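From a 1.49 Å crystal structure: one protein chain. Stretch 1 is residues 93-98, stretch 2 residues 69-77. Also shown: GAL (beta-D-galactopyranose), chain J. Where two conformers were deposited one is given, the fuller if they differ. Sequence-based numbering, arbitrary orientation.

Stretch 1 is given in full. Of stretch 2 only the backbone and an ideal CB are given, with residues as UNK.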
# COMPACT_ATOMS: atom_id res chain seq x y z
N ASP B 93 -25.94 -24.26 -18.50
CA ASP B 93 -26.36 -25.01 -17.35
C ASP B 93 -25.35 -26.13 -16.97
O ASP B 93 -25.41 -26.69 -15.84
CB ASP B 93 -27.72 -25.59 -17.60
CG ASP B 93 -28.82 -24.57 -17.36
OD1 ASP B 93 -28.57 -23.52 -16.73
OD2 ASP B 93 -29.93 -24.88 -17.75
N ASN B 94 -24.45 -26.44 -17.90
CA ASN B 94 -23.35 -27.40 -17.62
C ASN B 94 -22.19 -26.73 -16.89
O ASN B 94 -21.14 -27.33 -16.71
CB ASN B 94 -22.83 -28.07 -18.90
CG ASN B 94 -22.07 -27.08 -19.82
OD1 ASN B 94 -22.49 -25.93 -19.98
ND2 ASN B 94 -20.97 -27.54 -20.39
N GLN B 95 -22.31 -25.47 -16.54
CA GLN B 95 -21.42 -24.81 -15.53
C GLN B 95 -22.13 -24.42 -14.23
O GLN B 95 -21.59 -23.66 -13.41
CB GLN B 95 -20.74 -23.55 -16.14
CG GLN B 95 -19.95 -23.92 -17.40
CD GLN B 95 -19.23 -22.76 -18.00
OE1 GLN B 95 -19.47 -21.58 -17.61
NE2 GLN B 95 -18.24 -23.07 -18.85
N LYS B 96 -23.38 -24.86 -14.07
CA LYS B 96 -24.12 -24.63 -12.87
C LYS B 96 -24.26 -25.94 -12.14
O LYS B 96 -24.50 -27.00 -12.76
CB LYS B 96 -25.51 -24.10 -13.19
CG LYS B 96 -25.47 -22.67 -13.76
CD LYS B 96 -26.89 -22.19 -14.08
CE LYS B 96 -27.01 -20.69 -14.26
NZ LYS B 96 -26.36 -20.24 -15.50
N TRP B 97 -24.09 -25.83 -10.83
CA TRP B 97 -23.92 -26.99 -9.93
C TRP B 97 -24.82 -26.88 -8.71
O TRP B 97 -24.84 -25.84 -8.04
CB TRP B 97 -22.46 -27.09 -9.52
CG TRP B 97 -21.56 -27.26 -10.68
CD1 TRP B 97 -20.83 -26.29 -11.31
CD2 TRP B 97 -21.30 -28.47 -11.41
NE1 TRP B 97 -20.19 -26.82 -12.36
CE2 TRP B 97 -20.43 -28.15 -12.46
CE3 TRP B 97 -21.74 -29.78 -11.29
CZ2 TRP B 97 -19.93 -29.10 -13.37
CZ3 TRP B 97 -21.21 -30.78 -12.17
CH2 TRP B 97 -20.37 -30.45 -13.22
N ILE B 98 -25.61 -27.93 -8.47
CA ILE B 98 -26.54 -28.01 -7.37
C ILE B 98 -25.77 -28.74 -6.30
O ILE B 98 -25.38 -29.91 -6.48
CB ILE B 98 -27.89 -28.71 -7.73
CG1 ILE B 98 -28.64 -27.87 -8.81
CG2 ILE B 98 -28.76 -28.75 -6.49
CD1 ILE B 98 -29.86 -28.56 -9.46
N UNK B 69 -11.05 -20.18 -14.72
CA UNK B 69 -11.87 -21.16 -15.46
C UNK B 69 -13.03 -21.64 -14.53
O UNK B 69 -12.91 -21.73 -13.31
CB UNK B 69 -11.02 -22.34 -15.93
N UNK B 70 -14.13 -21.97 -15.16
CA UNK B 70 -15.31 -22.52 -14.50
C UNK B 70 -15.35 -24.04 -14.63
O UNK B 70 -15.17 -24.59 -15.71
CB UNK B 70 -16.58 -21.91 -15.09
N UNK B 71 -15.68 -24.69 -13.53
CA UNK B 71 -15.92 -26.17 -13.52
C UNK B 71 -17.09 -26.44 -14.47
O UNK B 71 -18.17 -25.82 -14.37
CB UNK B 71 -16.23 -26.69 -12.12
N UNK B 72 -16.86 -27.33 -15.42
CA UNK B 72 -17.74 -27.46 -16.58
C UNK B 72 -17.84 -28.97 -16.92
O UNK B 72 -16.83 -29.70 -16.91
CB UNK B 72 -17.22 -26.65 -17.77
N UNK B 73 -19.06 -29.42 -17.18
CA UNK B 73 -19.28 -30.82 -17.56
C UNK B 73 -19.16 -30.87 -19.11
O UNK B 73 -20.00 -30.28 -19.84
CB UNK B 73 -20.64 -31.33 -17.07
N UNK B 74 -18.08 -31.46 -19.59
CA UNK B 74 -17.65 -31.37 -20.98
C UNK B 74 -18.73 -31.75 -21.94
O UNK B 74 -19.40 -32.81 -21.82
CB UNK B 74 -16.43 -32.26 -21.22
N UNK B 75 -19.01 -30.85 -22.86
CA UNK B 75 -19.98 -31.14 -23.90
C UNK B 75 -21.43 -31.29 -23.45
O UNK B 75 -22.31 -31.75 -24.23
CB UNK B 75 -19.56 -32.43 -24.61
N UNK B 76 -21.75 -30.85 -22.24
CA UNK B 76 -23.06 -30.94 -21.62
C UNK B 76 -23.52 -32.42 -21.51
O UNK B 76 -24.72 -32.65 -21.39
CB UNK B 76 -24.07 -30.12 -22.42
N UNK B 77 -22.60 -33.37 -21.59
CA UNK B 77 -23.00 -34.78 -21.73
C UNK B 77 -23.35 -35.43 -20.35
O UNK B 77 -22.62 -35.31 -19.31
CB UNK B 77 -21.87 -35.56 -22.41
C1 GAL J . -19.02 -27.46 -25.34
C2 GAL J . -19.64 -26.81 -24.10
C3 GAL J . -18.64 -26.16 -23.17
C4 GAL J . -17.50 -27.15 -22.90
C5 GAL J . -16.94 -27.73 -24.23
C6 GAL J . -15.91 -28.82 -24.04
O1 GAL J . -20.05 -28.21 -25.92
O2 GAL J . -20.56 -25.80 -24.55
O3 GAL J . -19.37 -25.74 -21.99
O4 GAL J . -18.07 -28.21 -22.08
O5 GAL J . -17.99 -28.34 -25.00
O6 GAL J . -15.40 -29.18 -25.31

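Position 69 has nothing of stretch 1 within 5.5 Å of its ideal CB, so the contact sets no rule; it is Ser69, a loop residue.

Position 70 opens the strand with its CB toward stretch 1, 3.8 Å from Gln95 OE1. Many side chains would suit, provided they can turn aside beyond CB. Tyr70 does so: CB stays beside the amide while the end of the side chain leads away.

At position 71 the backbone does the first work. Its carbonyl accepts a hydrogen bond from the indole, Trp97 NE1 to O of 71 at 3.0 Å, which any residue could supply. The CB points sideways, 4.0 Å from Trp97 NE1, beside the indole, so a long apolar chain is favoured. Met71 fits: its CG packs 3.9 Å from Trp97 CZ2, and its SD lies over the ring face, 4.4 Å from the centroid of the five-membered ring. Water 1 links Met71 O (2.9 Å) to Gln95 O (2.6 Å).

Position 72 is the most demanding. Its CB is 3.9 Å from Gln95 NE2, and the galactose hydroxyls O3 and O4 lie beyond. Donors gathered here call for an acceptor, and a short carboxylate or amide would reach. The residue is Asp72, with chi1 t. Gln95 NE2 donates to Asp72 OD2 at 2.8 Å; the same oxygen accepts from GAL O3 at 2.6 Å, while GAL O4 donates to Asp72 OD1 at a very short 2.5 Å. The amide thus steadies a carboxylate that grips two sugar hydroxyls.

Position 73 is pinned by its backbone: its N donates to Asn94 O (3.0 Å), and its O accepts from Asn94 ND2 (3.0 Å). Its CB points toward stretch 1, 4.0 Å from Trp97 CH2, inviting an aliphatic residue. Leu73 answers, its CB against the indole.

Position 74 points away, leaving the choice open; it is Ala74. Position 75, with phi 67°, favours glycine, and its N lies 2.9 Å from GAL O4. Gly75 donates that hydrogen bond.

Position 76 also has positive phi (59°), yet its CB is 4.3 Å from Asn94 CB and the sugar is near. A polar side chain able to reach O2 would suit, including a flat ring laid against the asparagine. His76 has Asn94 CG over one ring face, and its NE2 hydrogen-bonds GAL O2 at 2.7 Å. Water 2 joins His76 ND1 (2.6 Å) to Asn94 N (2.9 Å). Asn94 ND2 meanwhile donates to GAL O3 at 2.9 Å.

Position 77 points away and is unconstrained here; it is Ala77.

Stretch 2 69-77: SYMDLAGHA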
# COMPACT_ATOMS: atom_id res chain seq x y z
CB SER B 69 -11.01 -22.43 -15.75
OG SER B 69 -9.87 -22.15 -16.46
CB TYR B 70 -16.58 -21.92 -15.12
CG TYR B 70 -16.75 -20.45 -14.71
CD1 TYR B 70 -15.99 -19.44 -15.29
CD2 TYR B 70 -17.64 -20.09 -13.68
CE1 TYR B 70 -16.09 -18.13 -14.87
CE2 TYR B 70 -17.83 -18.77 -13.33
CZ TYR B 70 -17.04 -17.80 -13.91
OH TYR B 70 -17.14 -16.53 -13.47
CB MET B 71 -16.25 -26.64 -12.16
CG MET B 71 -16.34 -28.15 -12.05
SD MET B 71 -16.82 -28.65 -10.33
CE MET B 71 -15.26 -28.66 -9.44
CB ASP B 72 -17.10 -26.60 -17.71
CG ASP B 72 -17.74 -26.80 -19.14
OD1 ASP B 72 -17.75 -27.96 -19.65
OD2 ASP B 72 -18.05 -25.75 -19.75
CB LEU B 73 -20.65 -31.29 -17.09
CG LEU B 73 -20.95 -32.75 -17.41
CD1 LEU B 73 -19.98 -33.73 -16.72
CD2 LEU B 73 -22.32 -33.04 -16.87
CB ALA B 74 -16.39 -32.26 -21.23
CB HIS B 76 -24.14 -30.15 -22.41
CG HIS B 76 -23.72 -28.78 -22.82
ND1 HIS B 76 -24.24 -27.66 -22.23
CD2 HIS B 76 -22.91 -28.36 -23.81
CE1 HIS B 76 -23.69 -26.59 -22.79
NE2 HIS B 76 -22.86 -27.00 -23.72
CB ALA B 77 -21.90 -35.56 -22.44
O HOH W 1 -19.03 -23.57 -12.74
O HOH W 2 -25.75 -26.39 -20.52
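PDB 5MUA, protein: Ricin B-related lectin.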